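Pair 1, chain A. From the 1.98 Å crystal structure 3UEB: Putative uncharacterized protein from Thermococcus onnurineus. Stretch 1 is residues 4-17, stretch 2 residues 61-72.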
# COMPACT_ATOMS: atom_id res chain seq x y z
N GLY A 4 17.60 -12.62 12.00
CA GLY A 4 16.97 -11.74 13.02
C GLY A 4 16.87 -10.28 12.59
O GLY A 4 16.48 -9.42 13.37
N SER A 5 17.22 -10.01 11.34
CA SER A 5 17.16 -8.64 10.84
C SER A 5 15.89 -8.32 10.06
O SER A 5 15.67 -7.17 9.66
CB SER A 5 18.40 -8.34 9.99
OG SER A 5 19.58 -8.37 10.78
N SER A 6 15.04 -9.32 9.85
CA SER A 6 13.80 -9.12 9.11
C SER A 6 12.65 -10.02 9.54
O SER A 6 12.84 -11.09 10.14
CB SER A 6 14.04 -9.32 7.62
OG SER A 6 14.07 -10.71 7.33
N GLY A 7 11.44 -9.58 9.22
CA GLY A 7 10.26 -10.33 9.56
C GLY A 7 9.25 -10.23 8.43
O GLY A 7 9.22 -9.23 7.69
N LYS A 8 8.44 -11.26 8.31
CA LYS A 8 7.42 -11.33 7.28
C LYS A 8 6.10 -11.71 7.95
O LYS A 8 6.09 -12.46 8.93
CB LYS A 8 7.80 -12.38 6.24
CG LYS A 8 7.77 -11.88 4.81
CD LYS A 8 6.42 -12.10 4.15
CE LYS A 8 6.17 -13.58 3.89
NZ LYS A 8 4.96 -13.81 3.06
N ARG A 9 5.01 -11.18 7.43
CA ARG A 9 3.70 -11.46 7.99
C ARG A 9 2.61 -11.33 6.93
O ARG A 9 2.58 -10.34 6.20
CB ARG A 9 3.42 -10.50 9.15
CG ARG A 9 2.17 -10.80 9.92
CD ARG A 9 2.22 -12.19 10.53
NE ARG A 9 1.18 -12.36 11.54
CZ ARG A 9 1.18 -11.76 12.73
NH1 ARG A 9 0.19 -11.97 13.58
NH2 ARG A 9 2.18 -10.95 13.06
N VAL A 10 1.74 -12.32 6.85
CA VAL A 10 0.64 -12.30 5.89
C VAL A 10 -0.68 -12.51 6.62
O VAL A 10 -0.85 -13.51 7.31
CB VAL A 10 0.78 -13.42 4.84
CG1 VAL A 10 -0.48 -13.48 3.98
CG2 VAL A 10 2.00 -13.16 3.98
N ILE A 11 -1.60 -11.57 6.46
CA ILE A 11 -2.89 -11.70 7.12
C ILE A 11 -4.04 -11.68 6.11
O ILE A 11 -4.03 -10.91 5.15
CB ILE A 11 -3.10 -10.58 8.18
CG1 ILE A 11 -3.21 -9.22 7.50
CG2 ILE A 11 -1.92 -10.57 9.15
CD1 ILE A 11 -3.39 -8.07 8.48
N HIS A 12 -5.02 -12.55 6.34
CA HIS A 12 -6.19 -12.66 5.48
C HIS A 12 -7.39 -12.11 6.22
O HIS A 12 -7.65 -12.46 7.37
CB HIS A 12 -6.41 -14.13 5.11
CG HIS A 12 -5.39 -14.67 4.16
ND1 HIS A 12 -5.38 -15.98 3.73
CD2 HIS A 12 -4.36 -14.06 3.52
CE1 HIS A 12 -4.39 -16.16 2.87
NE2 HIS A 12 -3.75 -15.01 2.73
N ILE A 13 -8.15 -11.25 5.55
CA ILE A 13 -9.31 -10.63 6.17
C ILE A 13 -10.58 -10.71 5.33
O ILE A 13 -10.58 -10.38 4.13
CB ILE A 13 -9.02 -9.15 6.49
CG1 ILE A 13 -7.79 -9.04 7.40
CG2 ILE A 13 -10.23 -8.52 7.18
CD1 ILE A 13 -7.40 -7.60 7.75
N GLY A 14 -11.67 -11.15 5.96
CA GLY A 14 -12.95 -11.23 5.28
C GLY A 14 -13.81 -10.07 5.76
O GLY A 14 -13.90 -9.84 6.96
N LEU A 15 -14.42 -9.34 4.83
CA LEU A 15 -15.27 -8.19 5.17
C LEU A 15 -16.58 -8.22 4.35
O LEU A 15 -16.84 -7.33 3.54
CB LEU A 15 -14.51 -6.89 4.91
CG LEU A 15 -13.20 -6.74 5.69
CD1 LEU A 15 -12.33 -5.67 5.05
CD2 LEU A 15 -13.49 -6.40 7.14
N PRO A 16 -17.42 -9.24 4.58
CA PRO A 16 -18.70 -9.46 3.90
C PRO A 16 -19.77 -8.37 3.95
O PRO A 16 -20.60 -8.28 3.05
CB PRO A 16 -19.19 -10.77 4.53
CG PRO A 16 -18.66 -10.69 5.92
CD PRO A 16 -17.24 -10.19 5.69
N GLU A 17 -19.74 -7.53 4.99
CA GLU A 17 -20.75 -6.48 5.11
C GLU A 17 -20.35 -5.21 4.39
O GLU A 17 -21.13 -4.25 4.34
CB GLU A 17 -21.03 -6.20 6.59
CG GLU A 17 -21.10 -7.48 7.42
CD GLU A 17 -21.35 -7.23 8.89
OE1 GLU A 17 -20.87 -6.20 9.43
OE2 GLU A 17 -22.03 -8.07 9.52
N THR A 61 -10.56 -14.54 -2.87
CA THR A 61 -9.97 -14.57 -1.53
C THR A 61 -11.04 -14.20 -0.49
O THR A 61 -12.20 -14.01 -0.83
CB THR A 61 -8.79 -13.55 -1.38
OG1 THR A 61 -9.30 -12.21 -1.28
CG2 THR A 61 -7.85 -13.63 -2.56
N LEU A 62 -10.63 -14.11 0.77
CA LEU A 62 -11.56 -13.74 1.82
C LEU A 62 -12.06 -12.32 1.55
O LEU A 62 -13.16 -11.96 1.96
CB LEU A 62 -10.87 -13.79 3.19
CG LEU A 62 -11.14 -15.05 4.03
CD1 LEU A 62 -10.70 -16.29 3.28
CD2 LEU A 62 -10.41 -14.93 5.36
N ASP A 63 -11.24 -11.54 0.84
CA ASP A 63 -11.54 -10.16 0.46
C ASP A 63 -10.28 -9.33 0.44
O ASP A 63 -9.90 -8.78 -0.60
CB ASP A 63 -12.53 -9.50 1.44
CG ASP A 63 -13.97 -9.70 1.03
OD1 ASP A 63 -14.86 -9.38 1.86
OD2 ASP A 63 -14.22 -10.16 -0.10
N LEU A 64 -9.65 -9.22 1.60
CA LEU A 64 -8.45 -8.43 1.74
C LEU A 64 -7.29 -9.24 2.28
O LEU A 64 -7.45 -10.08 3.17
CB LEU A 64 -8.73 -7.24 2.67
CG LEU A 64 -7.55 -6.33 3.05
CD1 LEU A 64 -6.99 -5.62 1.81
CD2 LEU A 64 -8.04 -5.31 4.06
N GLU A 65 -6.12 -9.00 1.71
CA GLU A 65 -4.92 -9.68 2.15
C GLU A 65 -3.88 -8.60 2.35
O GLU A 65 -3.73 -7.69 1.52
CB GLU A 65 -4.46 -10.71 1.12
CG GLU A 65 -5.47 -11.84 0.90
CD GLU A 65 -4.87 -13.09 0.28
OE1 GLU A 65 -5.61 -14.09 0.13
OE2 GLU A 65 -3.66 -13.08 -0.04
N ILE A 66 -3.18 -8.67 3.47
CA ILE A 66 -2.15 -7.68 3.78
C ILE A 66 -0.85 -8.42 4.02
O ILE A 66 -0.80 -9.37 4.79
CB ILE A 66 -2.49 -6.89 5.04
CG1 ILE A 66 -3.74 -6.03 4.81
CG2 ILE A 66 -1.30 -6.03 5.45
CD1 ILE A 66 -3.58 -4.98 3.74
N GLU A 67 0.20 -7.97 3.35
CA GLU A 67 1.49 -8.61 3.51
C GLU A 67 2.49 -7.58 4.01
O GLU A 67 2.64 -6.51 3.41
CB GLU A 67 1.93 -9.21 2.18
CG GLU A 67 3.17 -10.08 2.29
CD GLU A 67 3.31 -11.03 1.12
OE1 GLU A 67 4.34 -11.73 1.06
OE2 GLU A 67 2.38 -11.07 0.27
N VAL A 68 3.16 -7.91 5.10
CA VAL A 68 4.15 -7.01 5.68
C VAL A 68 5.54 -7.62 5.65
O VAL A 68 5.72 -8.80 5.97
CB VAL A 68 3.82 -6.69 7.17
CG1 VAL A 68 4.68 -5.53 7.65
CG2 VAL A 68 2.35 -6.38 7.33
N TYR A 69 6.53 -6.82 5.25
CA TYR A 69 7.91 -7.26 5.23
C TYR A 69 8.71 -6.11 5.82
O TYR A 69 8.58 -4.96 5.39
CB TYR A 69 8.41 -7.56 3.81
CG TYR A 69 9.90 -7.85 3.78
CD1 TYR A 69 10.40 -9.09 4.17
CD2 TYR A 69 10.82 -6.86 3.42
CE1 TYR A 69 11.77 -9.33 4.21
CE2 TYR A 69 12.19 -7.09 3.46
CZ TYR A 69 12.66 -8.33 3.86
OH TYR A 69 14.01 -8.57 3.89
N LEU A 70 9.53 -6.41 6.82
CA LEU A 70 10.32 -5.38 7.48
C LEU A 70 11.73 -5.86 7.73
O LEU A 70 11.93 -6.99 8.18
CB LEU A 70 9.66 -4.98 8.81
CG LEU A 70 10.41 -3.96 9.68
CD1 LEU A 70 10.73 -2.71 8.85
CD2 LEU A 70 9.54 -3.59 10.88
N GLU A 71 12.69 -4.99 7.45
CA GLU A 71 14.09 -5.32 7.62
C GLU A 71 14.82 -4.16 8.29
O GLU A 71 14.63 -3.00 7.94
CB GLU A 71 14.70 -5.60 6.25
CG GLU A 71 16.01 -6.37 6.28
CD GLU A 71 16.61 -6.52 4.90
OE1 GLU A 71 15.85 -6.78 3.94
OE2 GLU A 71 17.84 -6.38 4.77
N VAL A 72 15.65 -4.48 9.28
CA VAL A 72 16.45 -3.47 9.96
C VAL A 72 17.92 -3.82 9.72
O VAL A 72 18.22 -4.95 9.32
CB VAL A 72 16.16 -3.44 11.49
CG1 VAL A 72 14.69 -3.17 11.74
CG2 VAL A 72 16.58 -4.75 12.13

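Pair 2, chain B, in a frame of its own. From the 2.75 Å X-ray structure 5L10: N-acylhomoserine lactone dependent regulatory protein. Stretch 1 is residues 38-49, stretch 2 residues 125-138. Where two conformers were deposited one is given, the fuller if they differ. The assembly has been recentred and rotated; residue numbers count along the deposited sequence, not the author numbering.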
# COMPACT_ATOMS: atom_id res chain seq x y z
N PHE B 38 17.70 6.22 -4.05
CA PHE B 38 17.25 5.79 -5.38
C PHE B 38 17.31 6.98 -6.32
O PHE B 38 16.52 7.93 -6.19
CB PHE B 38 15.84 5.21 -5.32
CG PHE B 38 15.71 4.01 -4.44
CD1 PHE B 38 16.12 2.77 -4.89
CD2 PHE B 38 15.18 4.12 -3.17
CE1 PHE B 38 16.01 1.65 -4.09
CE2 PHE B 38 15.06 3.01 -2.36
CZ PHE B 38 15.47 1.77 -2.81
N ARG B 39 18.23 6.93 -7.28
CA ARG B 39 18.37 8.04 -8.23
C ARG B 39 17.13 8.19 -9.09
O ARG B 39 16.73 9.31 -9.43
CB ARG B 39 19.60 7.83 -9.11
CG ARG B 39 19.58 8.67 -10.36
CD ARG B 39 20.95 8.88 -10.92
NE ARG B 39 20.90 9.69 -12.13
CZ ARG B 39 21.95 10.32 -12.65
NH1 ARG B 39 23.13 10.24 -12.05
NH2 ARG B 39 21.82 11.03 -13.76
N TYR B 40 16.49 7.08 -9.44
CA TYR B 40 15.38 7.08 -10.38
C TYR B 40 14.11 6.57 -9.72
O TYR B 40 14.13 5.60 -8.96
CB TYR B 40 15.71 6.22 -11.59
CG TYR B 40 16.86 6.74 -12.41
CD1 TYR B 40 16.73 7.88 -13.18
CD2 TYR B 40 18.08 6.06 -12.44
CE1 TYR B 40 17.78 8.35 -13.95
CE2 TYR B 40 19.13 6.52 -13.22
CZ TYR B 40 18.97 7.67 -13.97
OH TYR B 40 20.01 8.13 -14.73
N CYS B 41 13.00 7.24 -10.03
CA CYS B 41 11.69 6.91 -9.48
C CYS B 41 10.68 6.94 -10.61
O CYS B 41 10.45 8.00 -11.21
CB CYS B 41 11.30 7.89 -8.37
SG CYS B 41 9.60 7.72 -7.82
N VAL B 42 10.07 5.80 -10.91
CA VAL B 42 9.19 5.64 -12.06
C VAL B 42 7.88 5.04 -11.59
O VAL B 42 7.87 4.13 -10.74
CB VAL B 42 9.83 4.75 -13.14
CG1 VAL B 42 8.98 4.74 -14.41
CG2 VAL B 42 11.24 5.19 -13.44
N TYR B 43 6.76 5.54 -12.13
CA TYR B 43 5.45 4.97 -11.84
C TYR B 43 4.75 4.64 -13.15
O TYR B 43 4.72 5.46 -14.07
CB TYR B 43 4.58 5.91 -11.01
CG TYR B 43 3.44 5.18 -10.35
CD1 TYR B 43 3.64 4.45 -9.19
CD2 TYR B 43 2.16 5.19 -10.90
CE1 TYR B 43 2.61 3.76 -8.58
CE2 TYR B 43 1.12 4.50 -10.30
CZ TYR B 43 1.35 3.79 -9.14
OH TYR B 43 0.33 3.10 -8.53
N GLY B 44 4.17 3.44 -13.22
CA GLY B 44 3.44 3.03 -14.40
C GLY B 44 2.03 2.58 -14.10
O GLY B 44 1.80 1.75 -13.22
N LEU B 45 1.06 3.12 -14.84
CA LEU B 45 -0.34 2.75 -14.70
C LEU B 45 -0.74 1.93 -15.92
O LEU B 45 -0.78 2.46 -17.03
CB LEU B 45 -1.22 3.99 -14.54
CG LEU B 45 -2.73 3.73 -14.44
CD1 LEU B 45 -3.06 2.85 -13.24
CD2 LEU B 45 -3.49 5.04 -14.38
N ARG B 46 -1.00 0.64 -15.72
CA ARG B 46 -1.45 -0.25 -16.78
C ARG B 46 -2.93 -0.53 -16.59
O ARG B 46 -3.33 -1.07 -15.55
CB ARG B 46 -0.64 -1.54 -16.80
CG ARG B 46 -0.77 -2.30 -18.11
CD ARG B 46 -0.06 -3.64 -18.07
NE ARG B 46 -0.73 -4.59 -17.18
CZ ARG B 46 -0.58 -5.91 -17.23
NH1 ARG B 46 -1.24 -6.69 -16.39
NH2 ARG B 46 0.23 -6.45 -18.14
N ARG B 47 -3.73 -0.18 -17.58
CA ARG B 47 -5.18 -0.22 -17.47
C ARG B 47 -5.76 -1.52 -18.00
O ARG B 47 -5.21 -2.15 -18.91
CB ARG B 47 -5.79 0.97 -18.21
CG ARG B 47 -5.00 2.25 -18.01
CD ARG B 47 -5.65 3.42 -18.71
NE ARG B 47 -6.78 3.95 -17.96
CZ ARG B 47 -6.77 5.11 -17.32
NH1 ARG B 47 -5.69 5.88 -17.37
NH2 ARG B 47 -7.84 5.52 -16.66
N THR B 48 -6.89 -1.92 -17.41
CA THR B 48 -7.50 -3.21 -17.72
C THR B 48 -8.43 -3.13 -18.93
O THR B 48 -8.63 -4.14 -19.62
CB THR B 48 -8.26 -3.73 -16.49
OG1 THR B 48 -8.42 -5.15 -16.57
CG2 THR B 48 -9.63 -3.06 -16.35
N LEU B 49 -8.97 -1.96 -19.22
CA LEU B 49 -9.97 -1.79 -20.27
C LEU B 49 -9.45 -1.86 -21.70
O LEU B 49 -10.21 -2.28 -22.59
CB LEU B 49 -10.72 -0.47 -20.07
CG LEU B 49 -11.95 -0.54 -19.15
CD1 LEU B 49 -12.85 0.66 -19.41
CD2 LEU B 49 -12.71 -1.85 -19.32
N ARG B 125 -9.83 -0.04 -7.47
CA ARG B 125 -11.19 -0.56 -7.55
C ARG B 125 -11.55 -1.03 -8.95
O ARG B 125 -12.29 -2.01 -9.10
CB ARG B 125 -12.18 0.51 -7.07
CG ARG B 125 -13.64 0.10 -7.12
CD ARG B 125 -14.51 1.12 -6.40
NE ARG B 125 -15.90 0.68 -6.27
CZ ARG B 125 -16.33 -0.22 -5.39
NH1 ARG B 125 -15.48 -0.80 -4.56
NH2 ARG B 125 -17.62 -0.54 -5.35
N ALA B 126 -11.04 -0.36 -9.98
CA ALA B 126 -11.40 -0.69 -11.35
C ALA B 126 -10.59 -1.85 -11.92
O ALA B 126 -10.90 -2.31 -13.03
CB ALA B 126 -11.22 0.54 -12.25
N GLY B 127 -9.58 -2.33 -11.21
CA GLY B 127 -8.75 -3.42 -11.69
C GLY B 127 -7.45 -2.99 -12.35
O GLY B 127 -6.70 -3.85 -12.82
N ASN B 128 -7.17 -1.69 -12.40
CA ASN B 128 -5.92 -1.23 -12.99
C ASN B 128 -4.74 -1.62 -12.12
O ASN B 128 -4.86 -1.80 -10.91
CB ASN B 128 -5.95 0.29 -13.19
CG ASN B 128 -7.08 0.74 -14.08
OD1 ASN B 128 -7.41 0.07 -15.06
ND2 ASN B 128 -7.69 1.86 -13.74
N LEU B 129 -3.58 -1.75 -12.76
CA LEU B 129 -2.33 -2.08 -12.07
C LEU B 129 -1.43 -0.86 -12.09
O LEU B 129 -1.15 -0.30 -13.16
CB LEU B 129 -1.64 -3.27 -12.73
CG LEU B 129 -0.27 -3.65 -12.15
CD1 LEU B 129 -0.38 -3.99 -10.66
CD2 LEU B 129 0.37 -4.79 -12.91
N GLY B 130 -0.98 -0.44 -10.91
CA GLY B 130 -0.01 0.62 -10.77
C GLY B 130 1.26 0.08 -10.15
O GLY B 130 1.22 -0.64 -9.14
N VAL B 131 2.39 0.41 -10.77
CA VAL B 131 3.69 -0.14 -10.38
C VAL B 131 4.61 1.02 -10.03
O VAL B 131 4.90 1.87 -10.89
CB VAL B 131 4.29 -0.99 -11.50
CG1 VAL B 131 5.70 -1.42 -11.13
CG2 VAL B 131 3.41 -2.20 -11.77
N LEU B 132 5.06 1.06 -8.78
CA LEU B 132 6.11 1.98 -8.36
C LEU B 132 7.45 1.27 -8.45
O LEU B 132 7.60 0.17 -7.92
CB LEU B 132 5.88 2.49 -6.94
CG LEU B 132 7.01 3.36 -6.38
CD1 LEU B 132 7.05 4.73 -7.07
CD2 LEU B 132 6.89 3.52 -4.87
N THR B 133 8.41 1.91 -9.12
CA THR B 133 9.73 1.32 -9.33
C THR B 133 10.78 2.31 -8.86
O THR B 133 10.82 3.45 -9.33
CB THR B 133 9.93 0.97 -10.80
OG1 THR B 133 9.00 -0.06 -11.18
CG2 THR B 133 11.33 0.47 -11.05
N LEU B 134 11.62 1.88 -7.92
CA LEU B 134 12.71 2.68 -7.39
C LEU B 134 14.03 2.06 -7.83
O LEU B 134 14.30 0.90 -7.51
CB LEU B 134 12.64 2.76 -5.86
CG LEU B 134 11.30 3.20 -5.29
CD1 LEU B 134 11.35 3.20 -3.77
CD2 LEU B 134 10.90 4.56 -5.83
N VAL B 135 14.83 2.82 -8.57
CA VAL B 135 16.05 2.29 -9.17
C VAL B 135 17.24 3.14 -8.77
O VAL B 135 17.16 4.38 -8.77
CB VAL B 135 15.94 2.22 -10.71
CG1 VAL B 135 17.08 1.39 -11.27
CG2 VAL B 135 14.60 1.63 -11.12
N ARG B 136 18.34 2.48 -8.43
CA ARG B 136 19.64 3.12 -8.27
C ARG B 136 20.59 2.60 -9.34
O ARG B 136 20.46 1.46 -9.80
CB ARG B 136 20.22 2.87 -6.87
CG ARG B 136 19.70 1.62 -6.20
CD ARG B 136 20.04 1.63 -4.72
NE ARG B 136 21.48 1.48 -4.50
CZ ARG B 136 22.08 1.75 -3.35
NH1 ARG B 136 21.38 2.19 -2.31
NH2 ARG B 136 23.40 1.59 -3.23
N ASP B 137 21.54 3.44 -9.74
CA ASP B 137 22.45 3.12 -10.82
C ASP B 137 23.86 2.77 -10.35
O ASP B 137 24.71 2.46 -11.18
CB ASP B 137 22.54 4.31 -11.80
CG ASP B 137 23.04 5.58 -11.13
OD1 ASP B 137 23.10 5.61 -9.88
OD2 ASP B 137 23.38 6.54 -11.85
N THR B 138 24.11 2.79 -9.05
CA THR B 138 25.47 2.68 -8.52
C THR B 138 25.78 1.30 -7.97
O THR B 138 26.70 0.62 -8.44
CB THR B 138 25.69 3.74 -7.44
OG1 THR B 138 24.55 3.77 -6.57
CG2 THR B 138 25.90 5.12 -8.07

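Both pairs are two-stranded antiparallel ladders of nearly identical backbone shape. The N, CA and C atoms of 14 central residues superpose with an RMSD of 0.4 Å, the strand axes approach to 4.7 Å in each, and their directions differ by 176° in pair 1 and 169° in pair 2. The register is conserved as well. In pair 1 the hydrogen-bonded couples G7(A)–L70(A), R9(A)–V68(A), I11(A)–I66(A) and I13(A)–L64(A) fall on Y40(B)–V135(B), V42(B)–T133(B), G44(B)–V131(B) and R46(B)–L129(B) of pair 2. Each couple is closed by two reciprocal bonds: I11(A) N donates to I66(A) O at 2.9 Å, and at the matching position G44(B) N reaches V131(B) O, also at 2.9 Å.

On the face carrying these couples the second strand is aliphatic throughout pair 1, and in pair 2 except at T133(B), which takes the place of V68(A) with its side-chain centre 0.6 Å away. L64(A) and L129(B) have side-chain centres only 0.3 Å apart after superposition, and I66(A) and V131(B) 0.6 Å. In pair 1, I66(A) packs against a full side chain, with I11(A) CG1 lying 3.5 Å from I66(A) CB. G44(B) offers V131(B) no side chain. Glycine appears instead on the first strand of pair 1 at G7(A), where pair 2 has Y40(B), whose CB lies 4.1 Å from V135(B) CB.

The other face differs more in character. In pair 1 it is largely polar: K8(A), its side chain bent through off-well chi1 and chi2 angles and an m chi3, brings NZ to 3.0 Å from E67(A) OE1 in a salt bridge, a diagonal contact, since E67(A) is paired with V10(A). Next along, E65(A) OE1 lies over one face of the H12(A) ring. In pair 2 the same positions are buried and mostly apolar. C41(B) replaces the lysine and L132(B) the glutamate, and C41(B) SG contacts both L132(B) CD1 and L134(B) CD2 at 4.0 Å.

Y43(B), matching V10(A), fills this face differently. Its ring spreads over the opposing strand, bringing Y43(B) CD1 to 3.7 Å from L132(B) CB and Y43(B) OH to 3.4 Å from G130(B) CA. G130(B), the counterpart of E65(A), makes this possible: an ideal CB there would lie 2.1 Å from Y43(B) OH, a clash.

Near the other end of the pairing, the matched residues D63(A) and N128(B) each use a side-chain oxygen to accept a backbone N-H from the loop that follows the first strand. D63(A) OD1 accepts from L15(A) N at 3.0 Å, and N128(B) OD1 from T48(B) N at 3.1 Å.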